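Side-chain contacts in chitin binding protein (Tectaria macrodonta, PDB 6IF7), which probably acts as a copper-dependent lytic polysaccharide monooxygenase of family AA10, binds chitin and is insecticidal: residues Ala29-Ala32 against Ala38-Asp41; Phe95-Thr100 against Val163-Thr168; Phe107-Thr112 against Tyr145-Thr150. All blocks are in the same frame, centred on the assembly; numbering follows the deposited sequence.

Interaction 1: residues Ala29-Ala32 against Ala38-Asp41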
loop_
_atom_site.group_PDB
_atom_site.type_symbol
_atom_site.label_atom_id
_atom_site.label_comp_id
_atom_site.label_asym_id
_atom_site.label_seq_id
_atom_site.Cartn_x
_atom_site.Cartn_y
_atom_site.Cartn_z
ATOM N N ALA A 29 -3.085 -16.918 4.977
ATOM C CA ALA A 29 -2.722 -17.297 3.615
ATOM C C ALA A 29 -1.443 -16.594 3.159
ATOM O O ALA A 29 -0.541 -17.231 2.611
ATOM C CB ALA A 29 -3.865 -16.989 2.658
ATOM N N ALA A 30 -1.359 -15.290 3.424
ATOM C CA ALA A 30 -0.202 -14.480 3.020
ATOM C C ALA A 30 1.119 -14.899 3.704
ATOM O O ALA A 30 2.179 -14.964 3.051
ATOM C CB ALA A 30 -0.477 -12.998 3.273
ATOM N N VAL A 31 1.055 -15.148 5.011
ATOM C CA VAL A 31 2.226 -15.569 5.771
ATOM C C VAL A 31 2.592 -17.022 5.418
ATOM O O VAL A 31 3.766 -17.354 5.291
ATOM C CB VAL A 31 2.021 -15.408 7.294
ATOM C CG1 VAL A 31 3.267 -15.867 8.057
ATOM C CG2 VAL A 31 1.674 -13.958 7.672
ATOM N N ALA A 32 1.590 -17.874 5.233
ATOM C CA ALA A 32 1.842 -19.223 4.757
ATOM C C ALA A 32 2.637 -19.195 3.439
ATOM O O ALA A 32 3.580 -19.976 3.273
ATOM C CB ALA A 32 0.538 -19.988 4.604
ATOM N N ALA A 38 9.517 -12.145 5.806
ATOM C CA ALA A 38 8.989 -11.076 4.944
ATOM C C ALA A 38 8.176 -10.040 5.746
ATOM O O ALA A 38 8.308 -8.822 5.523
ATOM C CB ALA A 38 8.130 -11.668 3.835
ATOM N N PHE A 39 7.375 -10.537 6.695
ATOM C CA PHE A 39 6.479 -9.697 7.499
ATOM C C PHE A 39 7.133 -8.985 8.667
ATOM O O PHE A 39 6.690 -7.907 9.046
ATOM C CB PHE A 39 5.244 -10.480 7.933
ATOM C CG PHE A 39 4.380 -10.865 6.773
ATOM C CD1 PHE A 39 3.415 -9.986 6.283
ATOM C CD2 PHE A 39 4.600 -12.066 6.093
ATOM C CE1 PHE A 39 2.665 -10.325 5.168
ATOM C CE2 PHE A 39 3.854 -12.405 4.974
ATOM C CZ PHE A 39 2.884 -11.541 4.510
ATOM N N TYR A 40 8.199 -9.555 9.218
ATOM C CA TYR A 40 9.054 -8.786 10.101
ATOM C C TYR A 40 9.806 -7.709 9.317
ATOM O O TYR A 40 10.182 -6.717 9.901
ATOM C CB TYR A 40 10.029 -9.682 10.863
ATOM C CG TYR A 40 9.342 -10.641 11.805
ATOM C CD1 TYR A 40 8.593 -10.168 12.875
ATOM C CD2 TYR A 40 9.429 -12.018 11.615
ATOM C CE1 TYR A 40 7.969 -11.039 13.755
ATOM C CE2 TYR A 40 8.818 -12.898 12.486
ATOM C CZ TYR A 40 8.088 -12.396 13.554
ATOM O OH TYR A 40 7.434 -13.255 14.391
ATOM N N ASP A 41 10.008 -7.911 8.010
ATOM C CA ASP A 41 10.523 -6.873 7.099
ATOM C C ASP A 41 9.403 -6.108 6.373
ATOM O O ASP A 41 9.529 -5.785 5.171
ATOM C CB ASP A 41 11.456 -7.493 6.045
ATOM C CG ASP A 41 12.571 -8.334 6.649
ATOM O OD1 ASP A 41 12.846 -8.193 7.857
ATOM O OD2 ASP A 41 13.153 -9.140 5.904
#
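Ala30 O lies at the edge of the Phe39 ring, close to the ring plane. It is 3.6 Å from Phe39 CE2 and 3.8 Å from Phe39 CZ. This is a carbonyl resting against polarised ring C-H groups. The motif is a corner between two consecutive helices, 25-34 and 36-40, joined by a very short turn and set steeply to each other. It belongs to the helical insertion between strands 2-6 and 46-47, consistent with the L2 region of AA10 enzymes.

Phe39 brings the whole of the second segment's contact. Its CG is anti to the carbonyl carbon (chi1 -66°), and this carries the ring onto helix 25-34. Val31 CG2 sits over one ring face in a CH-pi contact. It is 4.0 Å from the ring centroid and 19° off the normal, displaced toward the rim. The other methyl, CG1, lies farther from the ring.

Ring and helix backbone also meet directly, with Val31 CA 3.6 Å from Phe39 CE2. All three touching residues are buried. Val11 and Cys14 of helix 10-16 pack on the same phenylalanine, and Trp81 packs on Ala30. The far corner of the ring closes the contact, with Phe39 CZ 3.9 Å from Ala30 CB.

Interaction 2: residues Phe95-Thr100 against Val163-Thr168. With SO4 (sulfate ion), chain E.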
loop_
_atom_site.group_PDB
_atom_site.type_symbol
_atom_site.label_atom_id
_atom_site.label_comp_id
_atom_site.label_asym_id
_atom_site.label_seq_id
_atom_site.Cartn_x
_atom_site.Cartn_y
_atom_site.Cartn_z
ATOM N N PHE A 95 -4.682 10.538 6.765
ATOM C CA PHE A 95 -3.739 9.604 6.153
ATOM C C PHE A 95 -2.409 9.627 6.922
ATOM O O PHE A 95 -1.857 10.716 7.228
ATOM C CB PHE A 95 -3.464 9.884 4.672
ATOM C CG PHE A 95 -4.678 9.821 3.787
ATOM C CD1 PHE A 95 -5.175 8.600 3.340
ATOM C CD2 PHE A 95 -5.319 11.001 3.373
ATOM C CE1 PHE A 95 -6.286 8.538 2.510
ATOM C CE2 PHE A 95 -6.425 10.949 2.543
ATOM C CZ PHE A 95 -6.906 9.720 2.118
ATOM N N ARG A 96 -1.897 8.421 7.215
ATOM C CA ARG A 96 -0.620 8.267 7.929
ATOM C C ARG A 96 0.225 7.216 7.250
ATOM O O ARG A 96 -0.289 6.172 6.894
ATOM C CB ARG A 96 -0.852 7.856 9.377
ATOM C CG ARG A 96 -1.766 8.781 10.165
ATOM C CD ARG A 96 -1.084 10.079 10.531
ATOM N NE ARG A 96 -1.984 10.938 11.314
ATOM C CZ ARG A 96 -2.747 11.941 10.843
ATOM N NH1 ARG A 96 -2.763 12.299 9.548
ATOM N NH2 ARG A 96 -3.500 12.625 11.698
ATOM N N TYR A 97 1.517 7.519 7.069
ATOM C CA TYR A 97 2.531 6.582 6.553
ATOM C C TYR A 97 3.584 6.474 7.637
ATOM O O TYR A 97 4.305 7.456 7.920
ATOM C CB TYR A 97 3.172 7.110 5.253
ATOM C CG TYR A 97 4.048 6.100 4.521
ATOM C CD1 TYR A 97 5.321 5.750 4.979
ATOM C CD2 TYR A 97 3.594 5.494 3.359
ATOM C CE1 TYR A 97 6.084 4.821 4.308
ATOM C CE2 TYR A 97 4.359 4.576 2.683
ATOM C CZ TYR A 97 5.590 4.239 3.159
ATOM O OH TYR A 97 6.306 3.319 2.425
ATOM N N ILE A 98 3.673 5.292 8.240
ATOM C CA ILE A 98 4.624 5.059 9.335
ATOM C C ILE A 98 6.010 4.822 8.736
ATOM O O ILE A 98 6.191 3.983 7.827
ATOM C CB ILE A 98 4.214 3.920 10.321
ATOM C CG1 ILE A 98 5.274 3.765 11.445
ATOM C CG2 ILE A 98 4.028 2.572 9.629
ATOM C CD1 ILE A 98 4.811 2.929 12.626
ATOM N N ALA A 99 6.968 5.595 9.232
ATOM C CA ALA A 99 8.333 5.546 8.753
ATOM C C ALA A 99 9.227 5.120 9.917
ATOM O O ALA A 99 9.380 5.853 10.885
ATOM C CB ALA A 99 8.754 6.900 8.200
ATOM N N THR A 100 9.782 3.906 9.818
ATOM C CA THR A 100 10.843 3.435 10.721
ATOM C C THR A 100 12.143 4.237 10.490
ATOM O O THR A 100 12.935 4.409 11.403
ATOM C CB THR A 100 11.125 1.924 10.539
ATOM O OG1 THR A 100 11.544 1.671 9.197
ATOM C CG2 THR A 100 9.880 1.101 10.810
ATOM N N VAL A 163 0.134 3.277 -2.670
ATOM C CA VAL A 163 1.021 4.386 -2.350
ATOM C C VAL A 163 2.431 4.020 -2.781
ATOM O O VAL A 163 2.966 2.963 -2.399
ATOM C CB VAL A 163 0.921 4.772 -0.862
ATOM C CG1 VAL A 163 1.794 5.979 -0.536
ATOM C CG2 VAL A 163 -0.528 5.091 -0.548
ATOM N N ILE A 164 3.006 4.898 -3.607
ATOM C CA ILE A 164 4.382 4.801 -4.044
ATOM C C ILE A 164 5.180 5.922 -3.363
ATOM O O ILE A 164 4.850 7.102 -3.519
ATOM C CB ILE A 164 4.481 4.956 -5.584
ATOM C CG1 ILE A 164 3.612 3.924 -6.287
ATOM C CG2 ILE A 164 5.928 4.836 -6.037
ATOM C CD1 ILE A 164 3.363 4.200 -7.760
ATOM N N TRP A 165 6.220 5.561 -2.615
ATOM C CA TRP A 165 7.120 6.531 -1.949
ATOM C C TRP A 165 8.445 6.544 -2.703
ATOM O O TRP A 165 9.265 5.638 -2.527
ATOM C CB TRP A 165 7.327 6.120 -0.481
ATOM C CG TRP A 165 8.156 7.050 0.395
ATOM C CD1 TRP A 165 8.388 8.377 0.202
ATOM C CD2 TRP A 165 8.781 6.714 1.653
ATOM N NE1 TRP A 165 9.154 8.881 1.235
ATOM C CE2 TRP A 165 9.399 7.879 2.140
ATOM C CE3 TRP A 165 8.898 5.521 2.398
ATOM C CZ2 TRP A 165 10.118 7.907 3.355
ATOM C CZ3 TRP A 165 9.618 5.544 3.590
ATOM C CH2 TRP A 165 10.212 6.733 4.064
ATOM N N GLN A 166 8.638 7.544 -3.569
ATOM C CA GLN A 166 9.881 7.692 -4.352
ATOM C C GLN A 166 10.845 8.651 -3.617
ATOM O O GLN A 166 10.506 9.800 -3.336
ATOM C CB GLN A 166 9.556 8.191 -5.776
ATOM C CG GLN A 166 10.754 8.405 -6.708
ATOM C CD GLN A 166 11.584 7.144 -6.980
ATOM O OE1 GLN A 166 11.184 6.271 -7.743
ATOM N NE2 GLN A 166 12.755 7.065 -6.371
ATOM N N ARG A 167 12.037 8.167 -3.285
ATOM C CA ARG A 167 13.073 9.030 -2.695
ATOM C C ARG A 167 13.642 10.001 -3.709
ATOM O O ARG A 167 13.680 9.691 -4.892
ATOM C CB ARG A 167 14.205 8.201 -2.099
ATOM C CG ARG A 167 13.771 7.549 -0.814
ATOM C CD ARG A 167 14.818 6.617 -0.296
ATOM N NE ARG A 167 16.019 7.334 0.102
ATOM C CZ ARG A 167 17.048 6.770 0.720
ATOM N NH1 ARG A 167 17.044 5.484 1.030
ATOM N NH2 ARG A 167 18.094 7.513 1.034
ATOM N N THR A 168 14.058 11.168 -3.228
ATOM C CA THR A 168 14.668 12.233 -4.063
ATOM C C THR A 168 16.196 12.293 -3.991
ATOM O O THR A 168 16.827 12.905 -4.861
ATOM C CB THR A 168 14.121 13.612 -3.676
ATOM O OG1 THR A 168 14.339 13.840 -2.281
ATOM C CG2 THR A 168 12.635 13.682 -3.969
HETATM S S SO4 E . 19.562 4.821 3.457
HETATM O O1 SO4 E . 20.448 4.237 4.491
HETATM O O2 SO4 E . 20.093 4.466 2.111
HETATM O O3 SO4 E . 19.498 6.301 3.614
HETATM O O4 SO4 E . 18.202 4.263 3.637
HETATM O O HOH W 1 4.802 3.055 -0.299
#
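Tyr97 and Trp165 meet between the two sheets of the beta sandwich typical of LPMOs. Strands 95-99 and 163-167 belong to opposite sheets. Their axes pass 10.9 Å apart and cross at -49°, and side chains fill the gap.

The tight part is the aromatic pair. Both residues hold CG anti to the backbone nitrogen (chi1 -170° for Tyr97), which sends each ring into the interior. The planes are inclined at 64°, neither stacked nor edge-to-face. Tyr97 OH is 3.4 Å from Trp165 CE3, and Tyr97 CE1 touches that same carbon. A water lies in the tyrosine ring plane, 3.1 Å from Tyr97 OH, and donates to Val163 O at 2.8 Å. Phe107 stacks on Trp165, and Met4 packs on Tyr97 and Val163. The Trp165 side chain lies about 5 Å from the copper ion, at nearest atoms, and is probably part of the second shell of the metal site.

The packing is looser on both flanks. Val163 CG1 stays 4.3 Å from Tyr97 CD2, and Ala99 CB is 4.4 Å from Trp165 CH2. Farther along, on the solvent side, Arg167 takes no part in the interior. It pairs with Glu172 and Asp169 and meets a sulfate, probably from the crystallisation liquor. The bonds from NH1 are weak, while Arg167 NH2 donates to sulfate O3 at 3.2 Å.

Interaction 3: residues Phe107-Thr112 against Tyr145-Thr150. With NAG (2-acetamido-2-deoxy-beta-D-glucopyranose), chain B.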
loop_
_atom_site.group_PDB
_atom_site.type_symbol
_atom_site.label_atom_id
_atom_site.label_comp_id
_atom_site.label_asym_id
_atom_site.label_seq_id
_atom_site.Cartn_x
_atom_site.Cartn_y
_atom_site.Cartn_z
ATOM N N PHE A 107 5.310 11.093 -2.029
ATOM C CA PHE A 107 4.333 10.032 -1.992
ATOM C C PHE A 107 3.258 10.271 -3.033
ATOM O O PHE A 107 2.560 11.293 -2.969
ATOM C CB PHE A 107 3.647 9.980 -0.624
ATOM C CG PHE A 107 4.574 9.684 0.518
ATOM C CD1 PHE A 107 5.310 10.698 1.123
ATOM C CD2 PHE A 107 4.696 8.383 1.022
ATOM C CE1 PHE A 107 6.158 10.421 2.201
ATOM C CE2 PHE A 107 5.545 8.109 2.084
ATOM C CZ PHE A 107 6.268 9.124 2.675
ATOM N N GLU A 108 3.083 9.306 -3.936
ATOM C CA GLU A 108 1.950 9.284 -4.863
ATOM C C GLU A 108 0.878 8.315 -4.351
ATOM O O GLU A 108 1.184 7.161 -4.057
ATOM C CB GLU A 108 2.409 8.848 -6.256
ATOM C CG GLU A 108 3.414 9.770 -6.932
ATOM C CD GLU A 108 3.974 9.192 -8.232
ATOM O OE1 GLU A 108 3.577 8.044 -8.601
ATOM O OE2 GLU A 108 4.779 9.910 -8.891
ATOM N N PHE A 109 -0.365 8.799 -4.236
ATOM C CA PHE A 109 -1.531 7.990 -3.833
ATOM C C PHE A 109 -2.429 7.713 -5.032
ATOM O O PHE A 109 -2.963 8.638 -5.637
ATOM C CB PHE A 109 -2.393 8.700 -2.784
ATOM C CG PHE A 109 -1.815 8.723 -1.412
ATOM C CD1 PHE A 109 -0.595 9.334 -1.155
ATOM C CD2 PHE A 109 -2.529 8.206 -0.340
ATOM C CE1 PHE A 109 -0.084 9.403 0.125
ATOM C CE2 PHE A 109 -2.014 8.260 0.943
ATOM C CZ PHE A 109 -0.787 8.858 1.175
ATOM N N TYR A 110 -2.632 6.436 -5.334
ATOM C CA TYR A 110 -3.555 6.014 -6.379
ATOM C C TYR A 110 -4.676 5.242 -5.738
ATOM O O TYR A 110 -4.459 4.555 -4.734
ATOM C CB TYR A 110 -2.856 5.106 -7.393
ATOM C CG TYR A 110 -1.727 5.800 -8.136
ATOM C CD1 TYR A 110 -0.438 5.882 -7.568
ATOM C CD2 TYR A 110 -1.936 6.402 -9.396
ATOM C CE1 TYR A 110 0.600 6.518 -8.234
ATOM C CE2 TYR A 110 -0.892 7.031 -10.070
ATOM C CZ TYR A 110 0.376 7.088 -9.482
ATOM O OH TYR A 110 1.433 7.699 -10.110
ATOM N N VAL A 111 -5.865 5.348 -6.324
ATOM C CA VAL A 111 -6.991 4.475 -5.987
ATOM C C VAL A 111 -7.403 3.621 -7.191
ATOM O O VAL A 111 -7.246 4.026 -8.356
ATOM C CB VAL A 111 -8.214 5.286 -5.476
ATOM C CG1 VAL A 111 -8.994 5.929 -6.624
ATOM C CG2 VAL A 111 -9.118 4.400 -4.637
ATOM N N THR A 112 -7.953 2.449 -6.885
ATOM C CA THR A 112 -8.540 1.567 -7.887
ATOM C C THR A 112 -9.730 2.234 -8.591
ATOM O O THR A 112 -10.510 2.958 -7.965
ATOM C CB THR A 112 -9.021 0.237 -7.265
ATOM O OG1 THR A 112 -9.693 0.505 -6.023
ATOM C CG2 THR A 112 -7.855 -0.683 -7.001
ATOM N N TYR A 145 4.416 10.127 8.892
ATOM C CA TYR A 145 4.072 11.203 7.985
ATOM C C TYR A 145 2.554 11.396 7.997
ATOM O O TYR A 145 1.812 10.436 7.867
ATOM C CB TYR A 145 4.542 10.886 6.570
ATOM C CG TYR A 145 6.034 10.935 6.357
ATOM C CD1 TYR A 145 6.727 12.154 6.375
ATOM C CD2 TYR A 145 6.758 9.764 6.073
ATOM C CE1 TYR A 145 8.094 12.203 6.130
ATOM C CE2 TYR A 145 8.127 9.802 5.831
ATOM C CZ TYR A 145 8.788 11.015 5.863
ATOM O OH TYR A 145 10.134 11.016 5.620
ATOM N N GLN A 146 2.120 12.634 8.207
ATOM C CA GLN A 146 0.719 13.043 8.120
ATOM C C GLN A 146 0.489 13.663 6.747
ATOM O O GLN A 146 1.197 14.581 6.339
ATOM C CB GLN A 146 0.392 14.087 9.203
ATOM C CG GLN A 146 0.792 13.645 10.599
ATOM C CD GLN A 146 0.111 14.411 11.698
ATOM O OE1 GLN A 146 -0.254 15.575 11.544
ATOM N NE2 GLN A 146 -0.051 13.763 12.835
ATOM N N ILE A 147 -0.519 13.165 6.048
ATOM C CA ILE A 147 -0.790 13.529 4.659
ATOM C C ILE A 147 -2.270 13.934 4.540
ATOM O O ILE A 147 -3.163 13.260 5.079
ATOM C CB ILE A 147 -0.407 12.339 3.726
ATOM C CG1 ILE A 147 1.136 12.154 3.743
ATOM C CG2 ILE A 147 -0.955 12.508 2.306
ATOM C CD1 ILE A 147 1.629 10.865 3.154
ATOM N N THR A 148 -2.511 15.018 3.807
ATOM C CA THR A 148 -3.867 15.534 3.577
ATOM C C THR A 148 -4.222 15.497 2.098
ATOM O O THR A 148 -3.402 15.836 1.223
ATOM C CB THR A 148 -3.996 16.983 4.072
ATOM O OG1 THR A 148 -2.910 17.757 3.538
ATOM C CG2 THR A 148 -3.987 17.027 5.598
ATOM N N GLY A 149 -5.449 15.083 1.819
ATOM C CA GLY A 149 -5.969 15.088 0.473
ATOM C C GLY A 149 -7.445 14.822 0.468
ATOM O O GLY A 149 -8.019 14.425 1.485
ATOM N N THR A 150 -8.049 15.045 -0.688
ATOM C CA THR A 150 -9.448 14.764 -0.915
ATOM C C THR A 150 -9.536 13.388 -1.576
ATOM O O THR A 150 -8.870 13.124 -2.592
ATOM C CB THR A 150 -10.101 15.866 -1.767
ATOM O OG1 THR A 150 -10.054 17.101 -1.051
ATOM C CG2 THR A 150 -11.582 15.541 -2.073
HETATM C C1 NAG B . 4.649 13.768 -8.117
HETATM C C2 NAG B . 4.786 13.562 -9.623
HETATM C C3 NAG B . 6.241 13.360 -9.941
HETATM C C4 NAG B . 7.047 14.559 -9.493
HETATM C C5 NAG B . 6.865 14.766 -8.000
HETATM C C6 NAG B . 7.552 16.045 -7.565
HETATM C C7 NAG B . 3.019 12.441 -10.861
HETATM C C8 NAG B . 2.418 11.121 -11.230
HETATM N N2 NAG B . 4.067 12.378 -10.070
HETATM O O3 NAG B . 6.386 13.185 -11.362
HETATM O O4 NAG B . 8.417 14.321 -9.812
HETATM O O5 NAG B . 5.479 14.866 -7.708
HETATM O O6 NAG B . 7.301 16.233 -6.172
HETATM O O7 NAG B . 2.589 13.489 -11.269
#
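Phe107 and Tyr145 form the aromatic part of this contact, a T-shaped pair between facing sheets of the beta sandwich. The edge of Phe107 points at the face of Tyr145, with planes at 62° and centroids 5.2 Å apart. Phe107 CZ comes to 3.5 Å from Tyr145 CD2, and Phe107 CE1 stands over the tyrosine face near the rim. Tyr145 OH bonds to the backbone N of His103, a copper ligand.

The apolar part turns on Ile147. Its CD1 lies over one face of Phe107, 4.1 Å from Phe107 CG. The same methyl touches the edge of Phe109, 3.7 Å from Phe109 CZ. Ile147 CG1 is anti to the carbonyl carbon (chi1 -68°), and the extended chain beyond it places CD1 where it touches both rings.

The polar part lies on the outer side of strand 107-111. Glu108 OE1 accepts from Tyr110 OH at 2.6 Å, met from above the carboxylate plane. Glu108 OE2 accepts from N2 of N-acetylglucosamine at 2.8 Å, nearly straight at 169°. The strand is thus two-sided: apolar rings join the sheets within, while outside a carboxylate, probably ionised, accepts the acetamido N-H of a sugar that is probably part of an N-linked glycan on Asn134.

Interaction 1 comes first along the chain. Interaction 3 is nested inside the loop closed by interaction 2. The centres of interactions 2 and 3 are 10 Å apart, and both join the same two sheets. Strands 95-99 and 144-147 are neighbours in one sheet, and strands 105-111 and 159-167 in the other. Tyr97 O to Tyr145 N is a probable hydrogen bond between them. Together they build one continuous core next to the copper site. Interaction 1 lies 20 Å from interaction 2 and 25 Å from interaction 3 by centres. It touches neither; its residues pack in the helical insertion rather than between the sheets.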